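PDB 3PRN: porin from Rhodobacter blasticus, which forms trimeric outer-membrane channels that let small hydrophilic solutes of up to about 0.6 kDa diffuse passively. Local coordinates for residues L12-D17 with T279-G284; Y102-F107 with G264-G269; D24-S29 with W55-A60; S242-A247 with S273-E278. The protein carries 1 engineered substitution. All blocks are in the same frame, centred on the assembly; numbering follows the deposited sequence.

Contact 1: L12-D17 with T279-G284; sequences LQYVED and TVADVG. With C8E ((hydroxyethyloxy)tri(ethyloxy)octane), chain D.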
loop_
_atom_site.group_PDB
_atom_site.type_symbol
_atom_site.label_atom_id
_atom_site.label_comp_id
_atom_site.label_asym_id
_atom_site.label_seq_id
_atom_site.Cartn_x
_atom_site.Cartn_y
_atom_site.Cartn_z
ATOM N N LEU A 12 13.777 12.304 -19.275
ATOM C CA LEU A 12 15.106 11.804 -19.561
ATOM C C LEU A 12 16.084 12.454 -18.566
ATOM O O LEU A 12 15.970 13.646 -18.281
ATOM C CB LEU A 12 15.529 12.209 -20.993
ATOM C CG LEU A 12 14.680 11.572 -22.099
ATOM C CD1 LEU A 12 14.960 12.280 -23.429
ATOM C CD2 LEU A 12 14.965 10.085 -22.211
ATOM N N GLN A 13 16.972 11.620 -18.066
ATOM C CA GLN A 13 17.980 12.050 -17.105
ATOM C C GLN A 13 19.356 11.591 -17.639
ATOM O O GLN A 13 19.578 10.407 -17.818
ATOM C CB GLN A 13 17.728 11.401 -15.755
ATOM C CG GLN A 13 18.689 11.883 -14.662
ATOM C CD GLN A 13 18.819 10.818 -13.582
ATOM O OE1 GLN A 13 19.593 9.886 -13.731
ATOM N NE2 GLN A 13 17.996 10.851 -12.513
ATOM N N TYR A 14 20.200 12.598 -17.859
ATOM C CA TYR A 14 21.537 12.360 -18.426
ATOM C C TYR A 14 22.608 12.737 -17.409
ATOM O O TYR A 14 22.581 13.807 -16.798
ATOM C CB TYR A 14 21.696 13.162 -19.716
ATOM C CG TYR A 14 23.122 13.244 -20.244
ATOM C CD1 TYR A 14 23.651 12.248 -21.042
ATOM C CD2 TYR A 14 23.927 14.327 -19.903
ATOM C CE1 TYR A 14 24.949 12.332 -21.533
ATOM C CE2 TYR A 14 25.227 14.436 -20.380
ATOM C CZ TYR A 14 25.721 13.440 -21.213
ATOM O OH TYR A 14 27.025 13.539 -21.665
ATOM N N VAL A 15 23.546 11.808 -17.255
ATOM C CA VAL A 15 24.679 11.963 -16.364
ATOM C C VAL A 15 25.942 11.608 -17.193
ATOM O O VAL A 15 26.041 10.451 -17.612
ATOM C CB VAL A 15 24.662 11.028 -15.158
ATOM C CG1 VAL A 15 26.007 11.223 -14.436
ATOM C CG2 VAL A 15 23.489 11.369 -14.251
ATOM N N GLU A 16 26.709 12.634 -17.512
ATOM C CA GLU A 16 27.892 12.411 -18.360
ATOM C C GLU A 16 28.795 11.332 -17.752
ATOM O O GLU A 16 29.062 11.379 -16.549
ATOM C CB GLU A 16 28.668 13.696 -18.539
ATOM C CG GLU A 16 29.819 13.494 -19.546
ATOM C CD GLU A 16 30.478 14.834 -19.867
ATOM O OE1 GLU A 16 30.624 15.667 -18.917
ATOM O OE2 GLU A 16 30.842 15.024 -21.047
ATOM N N ASP A 17 29.166 10.352 -18.583
ATOM C CA ASP A 17 30.010 9.239 -18.166
ATOM C C ASP A 17 29.615 8.647 -16.830
ATOM O O ASP A 17 30.399 8.572 -15.873
ATOM C CB ASP A 17 31.493 9.612 -18.154
ATOM C CG ASP A 17 32.016 10.107 -19.483
ATOM O OD1 ASP A 17 31.602 9.664 -20.597
ATOM O OD2 ASP A 17 32.902 11.022 -19.425
ATOM N N THR A 279 28.712 16.646 -15.320
ATOM C CA THR A 279 27.713 17.307 -16.179
ATOM C C THR A 279 26.415 16.465 -16.134
ATOM O O THR A 279 26.430 15.259 -16.304
ATOM C CB THR A 279 28.206 17.417 -17.616
ATOM O OG1 THR A 279 29.455 18.086 -17.641
ATOM C CG2 THR A 279 27.237 18.203 -18.502
ATOM N N VAL A 280 25.319 17.158 -15.816
ATOM C CA VAL A 280 24.035 16.470 -15.727
ATOM C C VAL A 280 22.988 17.271 -16.514
ATOM O O VAL A 280 23.101 18.512 -16.608
ATOM C CB VAL A 280 23.546 16.226 -14.296
ATOM C CG1 VAL A 280 24.588 15.399 -13.521
ATOM C CG2 VAL A 280 23.274 17.494 -13.512
ATOM N N ALA A 281 22.019 16.600 -17.100
ATOM C CA ALA A 281 20.947 17.301 -17.786
ATOM C C ALA A 281 19.630 16.508 -17.598
ATOM O O ALA A 281 19.676 15.276 -17.465
ATOM C CB ALA A 281 21.211 17.457 -19.283
ATOM N N ASP A 282 18.508 17.210 -17.771
ATOM C CA ASP A 282 17.236 16.481 -17.696
ATOM C C ASP A 282 16.166 17.226 -18.484
ATOM O O ASP A 282 16.301 18.442 -18.730
ATOM C CB ASP A 282 16.845 16.366 -16.198
ATOM C CG ASP A 282 16.458 17.715 -15.623
ATOM O OD1 ASP A 282 15.352 18.214 -15.958
ATOM O OD2 ASP A 282 17.193 18.352 -14.849
ATOM N N VAL A 283 15.136 16.552 -18.918
ATOM C CA VAL A 283 13.958 17.149 -19.531
ATOM C C VAL A 283 12.797 16.181 -19.236
ATOM O O VAL A 283 12.916 14.982 -19.488
ATOM C CB VAL A 283 14.108 17.441 -21.037
ATOM C CG1 VAL A 283 14.288 16.214 -21.891
ATOM C CG2 VAL A 283 12.883 18.237 -21.534
ATOM N N GLY A 284 11.708 16.710 -18.726
ATOM C CA GLY A 284 10.558 15.870 -18.397
ATOM C C GLY A 284 9.310 16.684 -18.041
ATOM O O GLY A 284 9.307 17.920 -18.113
HETATM C C1 C8E D . 19.509 12.872 -24.906
HETATM C C2 C8E D . 20.163 13.305 -23.649
HETATM C C3 C8E D . 19.913 14.696 -23.343
HETATM C C4 C8E D . 18.636 14.724 -22.580
HETATM C C5 C8E D . 18.751 16.005 -21.837
HETATM C C6 C8E D . 17.717 16.898 -22.293
HETATM C C7 C8E D . 18.308 18.197 -22.003
HETATM C C8 C8E D . 17.388 19.230 -22.560
HETATM O O9 C8E D . 17.223 20.481 -21.885
HETATM C C10 C8E D . 18.284 21.422 -22.024
HETATM C C11 C8E D . 18.145 22.408 -20.900
HETATM O O12 C8E D . 17.101 23.389 -21.200
HETATM C C13 C8E D . 17.486 24.743 -20.870
HETATM C C14 C8E D . 17.563 25.957 -21.849
HETATM O O15 C8E D . 18.140 27.262 -21.485
HETATM C C16 C8E D . 17.113 28.288 -21.468
HETATM C C17 C8E D . 16.846 28.955 -22.821
HETATM O O18 C8E D . 16.243 30.235 -23.084
HETATM C C19 C8E D . 14.938 30.535 -22.531
HETATM C C20 C8E D . 13.553 30.312 -23.277
HETATM O O21 C8E D . 13.244 28.908 -23.468
#
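Tyr14 brings the CD2 edge of its ring alongside Ala281, 4.2 Å from CB, while Glu16 N lies over one face toward the rim; CG, anti to the backbone N (chi1 167°), sits on the carbonyl side, toward Glu16. On the same face of the sheet, Leu12 CD1 lies 4.3 Å from Val283 CG1. The octyl tail of a detergent molecule lies in the dip over Ala281, beside the bump of Val283, its C6 3.5 Å from Val283 CG1. On the reverse face, Val15 CG2 meets Val280 CG1 at 4.2 Å. Glu16 and Thr279 close the row: OG1 of Thr279 donates to OE1 of Glu16 at 3.0 Å, from 36° above the carboxylate plane. A valine in place of Thr279 would probably leave this carboxylate without its hydroxyl donor and freer to turn. Antiparallel backbone bonds join the first strand, 2-15, to the last, 279-288, closing the barrel; beyond lie strand 25-39, bonded to Gln13, and strand 265-273, backbone-bonded to Val280 and Asp282.

Contact 2: Y102-F107 with G264-G269; sequences YEWSSF and GVKVSG. Engineered in segment 102-107: Trp104 (natural residue Ala).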
loop_
_atom_site.group_PDB
_atom_site.type_symbol
_atom_site.label_atom_id
_atom_site.label_comp_id
_atom_site.label_asym_id
_atom_site.label_seq_id
_atom_site.Cartn_x
_atom_site.Cartn_y
_atom_site.Cartn_z
ATOM N N TYR A 102 13.040 18.897 -14.224
ATOM C CA TYR A 102 11.831 18.179 -13.784
ATOM C C TYR A 102 12.055 17.378 -12.519
ATOM O O TYR A 102 11.062 16.940 -11.901
ATOM C CB TYR A 102 11.295 17.312 -14.922
ATOM C CG TYR A 102 11.798 15.915 -15.095
ATOM C CD1 TYR A 102 13.015 15.664 -15.680
ATOM C CD2 TYR A 102 11.041 14.807 -14.634
ATOM C CE1 TYR A 102 13.467 14.372 -15.894
ATOM C CE2 TYR A 102 11.508 13.506 -14.794
ATOM C CZ TYR A 102 12.698 13.305 -15.464
ATOM O OH TYR A 102 13.196 12.081 -15.660
ATOM N N GLU A 103 13.291 17.267 -12.023
ATOM C CA GLU A 103 13.475 16.562 -10.753
ATOM C C GLU A 103 13.834 17.526 -9.637
ATOM O O GLU A 103 14.236 17.012 -8.581
ATOM C CB GLU A 103 14.549 15.476 -10.889
ATOM C CG GLU A 103 14.144 14.472 -11.965
ATOM C CD GLU A 103 15.332 13.576 -12.316
ATOM O OE1 GLU A 103 16.367 14.110 -12.812
ATOM O OE2 GLU A 103 15.194 12.382 -12.076
ATOM N N TRP A 104 13.686 18.836 -9.782
ATOM C CA TRP A 104 13.981 19.830 -8.773
ATOM C C TRP A 104 15.330 19.556 -8.107
ATOM O O TRP A 104 15.416 19.310 -6.906
ATOM C CB TRP A 104 12.911 19.959 -7.589
ATOM C CG TRP A 104 11.727 20.244 -8.492
ATOM C CD1 TRP A 104 10.712 19.431 -8.795
ATOM C CD2 TRP A 104 11.602 21.442 -9.248
ATOM N NE1 TRP A 104 9.946 20.101 -9.808
ATOM C CE2 TRP A 104 10.499 21.275 -10.069
ATOM C CE3 TRP A 104 12.327 22.646 -9.312
ATOM C CZ2 TRP A 104 10.094 22.243 -11.006
ATOM C CZ3 TRP A 104 11.895 23.621 -10.238
ATOM C CH2 TRP A 104 10.832 23.425 -11.049
ATOM N N SER A 105 16.390 19.612 -8.894
ATOM C CA SER A 105 17.742 19.380 -8.357
ATOM C C SER A 105 18.632 20.624 -8.583
ATOM O O SER A 105 18.398 21.484 -9.450
ATOM C CB SER A 105 18.389 18.180 -9.044
ATOM O OG SER A 105 18.587 18.466 -10.416
ATOM N N SER A 106 19.662 20.723 -7.725
ATOM C CA SER A 106 20.605 21.819 -7.788
ATOM C C SER A 106 21.831 21.470 -6.927
ATOM O O SER A 106 21.684 21.114 -5.749
ATOM C CB SER A 106 19.993 23.130 -7.224
ATOM O OG SER A 106 20.966 24.165 -7.132
ATOM N N PHE A 107 23.000 21.703 -7.547
ATOM C CA PHE A 107 24.259 21.609 -6.766
ATOM C C PHE A 107 24.299 22.767 -5.767
ATOM O O PHE A 107 25.053 22.694 -4.773
ATOM C CB PHE A 107 25.456 21.670 -7.721
ATOM C CG PHE A 107 25.591 20.427 -8.564
ATOM C CD1 PHE A 107 25.924 19.220 -7.910
ATOM C CD2 PHE A 107 25.448 20.433 -9.933
ATOM C CE1 PHE A 107 26.081 18.038 -8.647
ATOM C CE2 PHE A 107 25.622 19.253 -10.646
ATOM C CZ PHE A 107 25.945 18.064 -10.011
ATOM N N GLY A 264 -1.489 22.471 -13.115
ATOM C CA GLY A 264 -1.057 21.148 -12.701
ATOM C C GLY A 264 -0.167 20.356 -13.678
ATOM O O GLY A 264 0.218 19.213 -13.395
ATOM N N VAL A 265 0.170 20.899 -14.832
ATOM C CA VAL A 265 1.095 20.176 -15.741
ATOM C C VAL A 265 2.308 21.061 -16.073
ATOM O O VAL A 265 2.146 22.158 -16.651
ATOM C CB VAL A 265 0.449 19.740 -17.052
ATOM C CG1 VAL A 265 1.444 18.999 -17.964
ATOM C CG2 VAL A 265 -0.719 18.776 -16.850
ATOM N N LYS A 266 3.511 20.609 -15.688
ATOM C CA LYS A 266 4.670 21.494 -15.936
ATOM C C LYS A 266 5.772 20.775 -16.655
ATOM O O LYS A 266 6.103 19.630 -16.266
ATOM C CB LYS A 266 5.071 22.061 -14.568
ATOM C CG LYS A 266 6.440 22.646 -14.521
ATOM C CD LYS A 266 6.514 23.766 -13.511
ATOM C CE LYS A 266 6.926 23.241 -12.151
ATOM N NZ LYS A 266 6.385 24.232 -11.129
ATOM N N VAL A 267 6.315 21.334 -17.755
ATOM C CA VAL A 267 7.424 20.675 -18.478
ATOM C C VAL A 267 8.721 21.377 -18.062
ATOM O O VAL A 267 8.701 22.629 -17.988
ATOM C CB VAL A 267 7.269 20.818 -19.974
ATOM C CG1 VAL A 267 8.342 20.067 -20.773
ATOM C CG2 VAL A 267 5.904 20.215 -20.339
ATOM N N SER A 268 9.749 20.681 -17.617
ATOM C CA SER A 268 10.943 21.376 -17.134
ATOM C C SER A 268 12.187 20.649 -17.632
ATOM O O SER A 268 12.151 19.446 -17.917
ATOM C CB SER A 268 11.130 21.371 -15.611
ATOM O OG SER A 268 9.956 21.855 -14.975
ATOM N N GLY A 269 13.270 21.383 -17.707
ATOM C CA GLY A 269 14.551 20.822 -18.145
ATOM C C GLY A 269 15.710 21.659 -17.569
ATOM O O GLY A 269 15.475 22.788 -17.164
#
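Tyr102 and Ser268 meet in the dense, buried part of this contact, where backbone N of Tyr102 lies 3.4 Å from CB of Ser268. The two CB atoms are 4.1 Å apart, and Tyr102 CB also sits 3.8 Å from the Ser268 carbonyl O. No hydrogen bond crosses here; the polar side-chain ends turn to partners elsewhere, Tyr102 OH to the carbonyl of Ser28 and Ser268 OG to Asp258. With chi1 at 88°, CG of Tyr102 stands between its backbone N and carbonyl carbon, and the ring leads away from strand 265-273. Glu103 CG lies over the centre of that ring, 3.8 Å above its plane. The segment 102-107 belongs to the long loop after strand 78-83 that folds into the barrel, the constriction loop of general porins, and is propped here on the inner wall. Toward the channel the fit is looser. The engineered Trp104, an alanine in the natural protein, reaches back with its six-membered ring, CZ2 coming 3.5 Å from CE of Lys266 but no closer than 4.0 Å to Ser268 OG. Both Trp104 and Lys266 keep part of their surface in solvent. A bend at chi3 (91°) places Lys266 CE beside the indole, which lies obliquely to it and also touches Glu99, Arg238 and Asp258.

Contact 3: D24-S29 with W55-A60; sequences DTIISS and WDDGDA. With MG (magnesium ion), chain B; C8E ((hydroxyethyloxy)tri(ethyloxy)octane), chain C.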
loop_
_atom_site.group_PDB
_atom_site.type_symbol
_atom_site.label_atom_id
_atom_site.label_comp_id
_atom_site.label_asym_id
_atom_site.label_seq_id
_atom_site.Cartn_x
_atom_site.Cartn_y
_atom_site.Cartn_z
ATOM N N ASP A 24 24.375 6.481 -20.220
ATOM C CA ASP A 24 24.437 7.774 -19.583
ATOM C C ASP A 24 23.024 8.390 -19.443
ATOM O O ASP A 24 22.794 9.118 -18.498
ATOM C CB ASP A 24 25.188 8.751 -20.533
ATOM C CG ASP A 24 26.709 8.638 -20.324
ATOM O OD1 ASP A 24 27.169 8.000 -19.368
ATOM O OD2 ASP A 24 27.382 9.299 -21.148
ATOM N N THR A 25 22.199 8.069 -20.430
ATOM C CA THR A 25 20.841 8.610 -20.419
ATOM C C THR A 25 19.815 7.553 -20.039
ATOM O O THR A 25 19.803 6.446 -20.633
ATOM C CB THR A 25 20.518 9.189 -21.816
ATOM O OG1 THR A 25 21.299 10.381 -22.062
ATOM C CG2 THR A 25 19.054 9.665 -21.894
ATOM N N ILE A 26 19.010 7.790 -18.999
ATOM C CA ILE A 26 17.950 6.820 -18.698
ATOM C C ILE A 26 16.565 7.530 -18.633
ATOM O O ILE A 26 16.518 8.751 -18.610
ATOM C CB ILE A 26 18.149 6.106 -17.348
ATOM C CG1 ILE A 26 18.103 7.124 -16.214
ATOM C CG2 ILE A 26 19.407 5.260 -17.371
ATOM C CD1 ILE A 26 18.113 6.507 -14.839
ATOM N N ILE A 27 15.493 6.751 -18.606
ATOM C CA ILE A 27 14.153 7.331 -18.368
ATOM C C ILE A 27 13.896 7.301 -16.881
ATOM O O ILE A 27 13.805 6.199 -16.276
ATOM C CB ILE A 27 13.033 6.599 -19.098
ATOM C CG1 ILE A 27 13.230 6.958 -20.607
ATOM C CG2 ILE A 27 11.630 7.007 -18.672
ATOM C CD1 ILE A 27 12.519 5.957 -21.490
ATOM N N SER A 28 13.899 8.456 -16.243
ATOM C CA SER A 28 13.735 8.521 -14.800
ATOM C C SER A 28 12.294 8.962 -14.515
ATOM O O SER A 28 11.852 9.978 -15.059
ATOM C CB SER A 28 14.718 9.524 -14.188
ATOM O OG SER A 28 14.452 9.730 -12.818
ATOM N N SER A 29 11.668 8.293 -13.550
ATOM C CA SER A 29 10.266 8.617 -13.270
ATOM C C SER A 29 9.919 8.342 -11.824
ATOM O O SER A 29 10.651 7.635 -11.121
ATOM C CB SER A 29 9.383 7.790 -14.227
ATOM O OG SER A 29 9.607 6.430 -14.024
ATOM N N TRP A 55 7.090 5.521 -5.501
ATOM C CA TRP A 55 7.895 4.618 -6.295
ATOM C C TRP A 55 8.830 5.484 -7.172
ATOM O O TRP A 55 8.400 6.508 -7.747
ATOM C CB TRP A 55 6.973 3.751 -7.218
ATOM C CG TRP A 55 7.807 2.887 -8.149
ATOM C CD1 TRP A 55 8.333 1.650 -7.881
ATOM C CD2 TRP A 55 8.196 3.217 -9.495
ATOM N NE1 TRP A 55 9.008 1.191 -8.973
ATOM C CE2 TRP A 55 8.969 2.129 -9.978
ATOM C CE3 TRP A 55 8.027 4.335 -10.311
ATOM C CZ2 TRP A 55 9.557 2.134 -11.246
ATOM C CZ3 TRP A 55 8.586 4.344 -11.582
ATOM C CH2 TRP A 55 9.364 3.220 -12.042
ATOM N N ASP A 56 10.071 5.069 -7.282
ATOM C CA ASP A 56 11.048 5.653 -8.185
ATOM C C ASP A 56 11.657 4.576 -9.090
ATOM O O ASP A 56 11.815 3.435 -8.692
ATOM C CB ASP A 56 12.193 6.343 -7.383
ATOM C CG ASP A 56 11.675 7.638 -6.711
ATOM O OD1 ASP A 56 11.762 8.686 -7.352
ATOM O OD2 ASP A 56 11.238 7.579 -5.544
ATOM N N ASP A 57 12.029 4.957 -10.310
ATOM C CA ASP A 57 12.703 3.994 -11.196
ATOM C C ASP A 57 13.955 3.501 -10.461
ATOM O O ASP A 57 14.648 4.246 -9.746
ATOM C CB ASP A 57 13.026 4.612 -12.568
ATOM C CG ASP A 57 14.063 5.701 -12.391
ATOM O OD1 ASP A 57 13.661 6.846 -12.071
ATOM O OD2 ASP A 57 15.275 5.405 -12.508
ATOM N N GLY A 58 14.209 2.205 -10.604
ATOM C CA GLY A 58 15.381 1.597 -9.922
ATOM C C GLY A 58 15.041 1.019 -8.560
ATOM O O GLY A 58 15.899 0.306 -7.999
ATOM N N ASP A 59 13.837 1.318 -7.974
ATOM C CA ASP A 59 13.527 0.823 -6.629
ATOM C C ASP A 59 13.605 -0.708 -6.562
ATOM O O ASP A 59 13.171 -1.468 -7.439
ATOM C CB ASP A 59 12.100 1.171 -6.102
ATOM C CG ASP A 59 12.063 2.589 -5.553
ATOM O OD1 ASP A 59 13.109 3.201 -5.449
ATOM O OD2 ASP A 59 10.940 3.089 -5.278
ATOM N N ALA A 60 14.160 -1.126 -5.433
ATOM C CA ALA A 60 14.327 -2.559 -5.191
ATOM C C ALA A 60 12.962 -3.266 -5.234
ATOM O O ALA A 60 11.941 -2.762 -4.748
ATOM C CB ALA A 60 14.892 -2.697 -3.759
HETATM MG MG MG B . 14.812 8.429 -11.272
HETATM C C1 C8E C . 6.854 -3.244 5.320
HETATM C C2 C8E C . 6.973 -2.491 4.079
HETATM C C3 C8E C . 7.711 -3.234 3.055
HETATM C C4 C8E C . 9.087 -2.744 3.131
HETATM C C5 C8E C . 9.889 -3.972 3.400
HETATM C C6 C8E C . 10.768 -4.234 2.309
HETATM C C7 C8E C . 11.785 -4.987 2.987
HETATM C C8 C8E C . 12.746 -5.539 2.016
HETATM O O9 C8E C . 14.100 -5.770 2.444
HETATM C C10 C8E C . 14.313 -6.975 3.158
HETATM C C11 C8E C . 15.787 -7.047 3.473
HETATM O O12 C8E C . 16.626 -6.954 2.279
HETATM C C13 C8E C . 17.171 -5.646 1.874
HETATM C C14 C8E C . 16.683 -4.886 0.602
HETATM O O15 C8E C . 17.424 -4.030 -0.334
HETATM C C16 C8E C . 17.117 -2.629 -0.174
HETATM C C17 C8E C . 15.719 -2.120 -0.551
HETATM O O18 C8E C . 15.243 -0.793 -0.630
HETATM C C19 C8E C . 15.917 0.227 -1.406
HETATM C C20 C8E C . 15.009 0.994 -2.521
HETATM O O21 C8E C . 15.569 0.760 -3.822
HETATM O O HOH W 1 12.901 9.113 -9.814
HETATM O O HOH W 2 15.333 7.134 -9.207
HETATM O O HOH W 3 16.831 7.526 -11.903
#
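A magnesium site bridges the beta hairpin of strands 25-39 and 46-56, where the second strand runs out into a type II turn from Asp56 to Asp59. Ser28 OG binds the ion at 2.0 Å and Asp57 OD1 at 2.1 Å, and three waters complete the five ligands found. Chi1 of 172° sets Ser28 OG anti to its backbone N, on the side of the metal. Asp57 coordinates through one oxygen: OD2 stays 3.3 Å from the magnesium and accepts a bond from one of the bound waters instead. OD1 is gripped a second time by Ser29 N at 2.9 Å, which approaches from 40° above the carboxylate plane, while Asp57 N returns a bond to Ser29 O. Another metal water donates both to that carbonyl and to Asp56 OD1. Ser29 OG touches the edge of the Trp55 indole, 3.4 Å from CZ3. Asp59 OD2 takes the N-H of Asp56 and, like Asp56 OD2, pairs with Lys120; Ile27 O is bonded by Gln153 of a neighbouring subunit. Glu103 of the constriction loop hydrogen-bonds Ser28 OG. The ligands are all oxygens, as magnesium prefers. The cation would probably polarise the serine hydroxyl and offset the negative charge gathered by Asp57 and the nearby Glu103.

Contact 4: S242-A247 with S273-E278; sequences SDIDRA and SGFANE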
loop_
_atom_site.group_PDB
_atom_site.type_symbol
_atom_site.label_atom_id
_atom_site.label_comp_id
_atom_site.label_asym_id
_atom_site.label_seq_id
_atom_site.Cartn_x
_atom_site.Cartn_y
_atom_site.Cartn_z
ATOM N N SER A 242 27.190 28.340 -7.687
ATOM C CA SER A 242 27.432 28.014 -6.265
ATOM C C SER A 242 28.929 27.695 -6.110
ATOM O O SER A 242 29.507 27.086 -7.017
ATOM C CB SER A 242 26.563 26.828 -5.800
ATOM O OG SER A 242 26.621 26.536 -4.413
ATOM N N ASP A 243 29.491 28.067 -5.006
ATOM C CA ASP A 243 30.829 27.851 -4.565
ATOM C C ASP A 243 30.898 27.224 -3.164
ATOM O O ASP A 243 30.200 27.637 -2.218
ATOM C CB ASP A 243 31.676 29.150 -4.447
ATOM C CG ASP A 243 31.991 29.638 -5.852
ATOM O OD1 ASP A 243 32.750 28.926 -6.616
ATOM O OD2 ASP A 243 31.468 30.727 -6.283
ATOM N N ILE A 244 31.788 26.252 -3.028
ATOM C CA ILE A 244 32.046 25.659 -1.728
ATOM C C ILE A 244 33.512 25.940 -1.374
ATOM O O ILE A 244 34.304 26.250 -2.284
ATOM C CB ILE A 244 31.728 24.156 -1.695
ATOM C CG1 ILE A 244 32.486 23.353 -2.755
ATOM C CG2 ILE A 244 30.195 23.975 -1.940
ATOM C CD1 ILE A 244 32.311 21.852 -2.669
ATOM N N ASP A 245 33.873 25.822 -0.124
ATOM C CA ASP A 245 35.219 25.984 0.365
ATOM C C ASP A 245 36.130 24.788 0.094
ATOM O O ASP A 245 37.355 24.978 0.284
ATOM C CB ASP A 245 35.279 26.165 1.911
ATOM C CG ASP A 245 34.996 27.592 2.307
ATOM O OD1 ASP A 245 35.109 28.545 1.503
ATOM O OD2 ASP A 245 34.591 27.799 3.487
ATOM N N ARG A 246 35.664 23.601 -0.226
ATOM C CA ARG A 246 36.591 22.487 -0.438
ATOM C C ARG A 246 37.693 22.870 -1.437
ATOM O O ARG A 246 37.514 23.364 -2.544
ATOM C CB ARG A 246 35.901 21.234 -0.864
ATOM C CG ARG A 246 36.624 19.915 -0.853
ATOM C CD ARG A 246 35.644 18.821 -1.335
ATOM N NE ARG A 246 35.491 18.847 -2.757
ATOM C CZ ARG A 246 34.447 18.602 -3.555
ATOM N NH1 ARG A 246 33.256 18.304 -3.022
ATOM N NH2 ARG A 246 34.644 18.685 -4.898
ATOM N N ALA A 247 38.922 22.498 -1.032
ATOM C CA ALA A 247 40.116 22.764 -1.820
ATOM C C ALA A 247 39.981 22.167 -3.218
ATOM O O ALA A 247 39.714 20.969 -3.372
ATOM C CB ALA A 247 41.320 21.968 -1.179
ATOM N N SER A 273 26.277 21.776 -13.929
ATOM C CA SER A 273 27.695 21.356 -13.801
ATOM C C SER A 273 28.078 21.390 -12.329
ATOM O O SER A 273 27.854 22.431 -11.674
ATOM C CB SER A 273 28.515 22.315 -14.689
ATOM O OG SER A 273 29.856 21.900 -14.747
ATOM N N GLY A 274 28.620 20.300 -11.785
ATOM C CA GLY A 274 28.925 20.157 -10.412
ATOM C C GLY A 274 30.255 20.664 -9.871
ATOM O O GLY A 274 31.058 21.216 -10.627
ATOM N N PHE A 275 30.494 20.457 -8.586
ATOM C CA PHE A 275 31.735 20.886 -7.943
ATOM C C PHE A 275 32.951 20.030 -8.372
ATOM O O PHE A 275 34.091 20.490 -8.222
ATOM C CB PHE A 275 31.626 20.856 -6.420
ATOM C CG PHE A 275 30.491 21.712 -5.909
ATOM C CD1 PHE A 275 30.544 23.070 -5.959
ATOM C CD2 PHE A 275 29.353 21.063 -5.356
ATOM C CE1 PHE A 275 29.530 23.869 -5.435
ATOM C CE2 PHE A 275 28.326 21.855 -4.882
ATOM C CZ PHE A 275 28.392 23.254 -4.911
ATOM N N ALA A 276 32.710 18.854 -8.929
ATOM C CA ALA A 276 33.774 17.980 -9.417
ATOM C C ALA A 276 33.667 17.849 -10.927
ATOM O O ALA A 276 33.986 16.824 -11.517
ATOM C CB ALA A 276 33.674 16.597 -8.767
ATOM N N ASN A 277 33.180 18.905 -11.569
ATOM C CA ASN A 277 32.994 18.888 -12.995
ATOM C C ASN A 277 31.979 17.894 -13.552
ATOM O O ASN A 277 32.004 17.703 -14.791
ATOM C CB ASN A 277 34.374 18.518 -13.648
ATOM C CG ASN A 277 34.560 19.410 -14.871
ATOM O OD1 ASN A 277 34.001 20.517 -14.902
ATOM N ND2 ASN A 277 35.281 19.003 -15.886
ATOM N N GLU A 278 31.115 17.265 -12.779
ATOM C CA GLU A 278 30.099 16.377 -13.339
ATOM C C GLU A 278 29.135 17.202 -14.209
ATOM O O GLU A 278 28.769 18.333 -13.859
ATOM C CB GLU A 278 29.140 15.888 -12.225
ATOM C CG GLU A 278 29.847 15.342 -10.997
ATOM C CD GLU A 278 29.962 16.391 -9.908
ATOM O OE1 GLU A 278 30.515 17.521 -10.181
ATOM O OE2 GLU A 278 29.505 16.152 -8.731
#
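This is an apolar contact at the barrel rim: the loop joining strands 265-273 and 279-288 reaches across to the end of strand 235-244. Phe275, in the type I turn from Gly274 to Asn277, carries it. Ile244 lies against one face of the ring, its CG2 3.9 Å from the centroid and 26° off the normal in a CH-pi contact. Its CG1 stands between the backbone N and the carbonyl carbon (chi1 57°), which turns both branches to the ring, and CD1 comes 3.7 Å from Phe275 CG. Ser242 OG stands in the ring plane at the edge, 3.8 Å from CZ, while its hydrogen bonds go to Thr225 and Val224. Arg246 NH2 comes only to 3.8 Å from Phe275 O; its guanidinium plane is turned 85° from the ring, with Ile244 CD1 against one face. A serine in place of Phe275 would probably open a gap over Ile244 and leave its CG2 and CD1 without their ring. Glu278 OE1 accepts Ala276 N of the turn at 2.9 Å. With no hydrogen bond across, the attachment rests on ring and aliphatic contact; Arg246 NH2 and Glu278 OE1, 6.8 Å apart, could add at most a long-range attraction.

All four contacts reach one closed antiparallel barrel. Contact 1 joins its first and last strands, and the other three are nested within the chain it spans: contact 3 closes before contact 2 opens, whereas contacts 2 and 4 interleave. Contacts 2 and 3 each have their centres about 12 Å from that of contact 1, through the adjoining strands 265-273 and 25-39. They are about 15 Å from each other, linked by Tyr102 and Glu103 on Ser28, so the constriction loop ties the wall on both sides of the seam. Contact 4, at the rim, is about 22 Å between centres from contact 2, yet Phe107 packs on Gly274 and Phe275, extending the loop's attachment to that end.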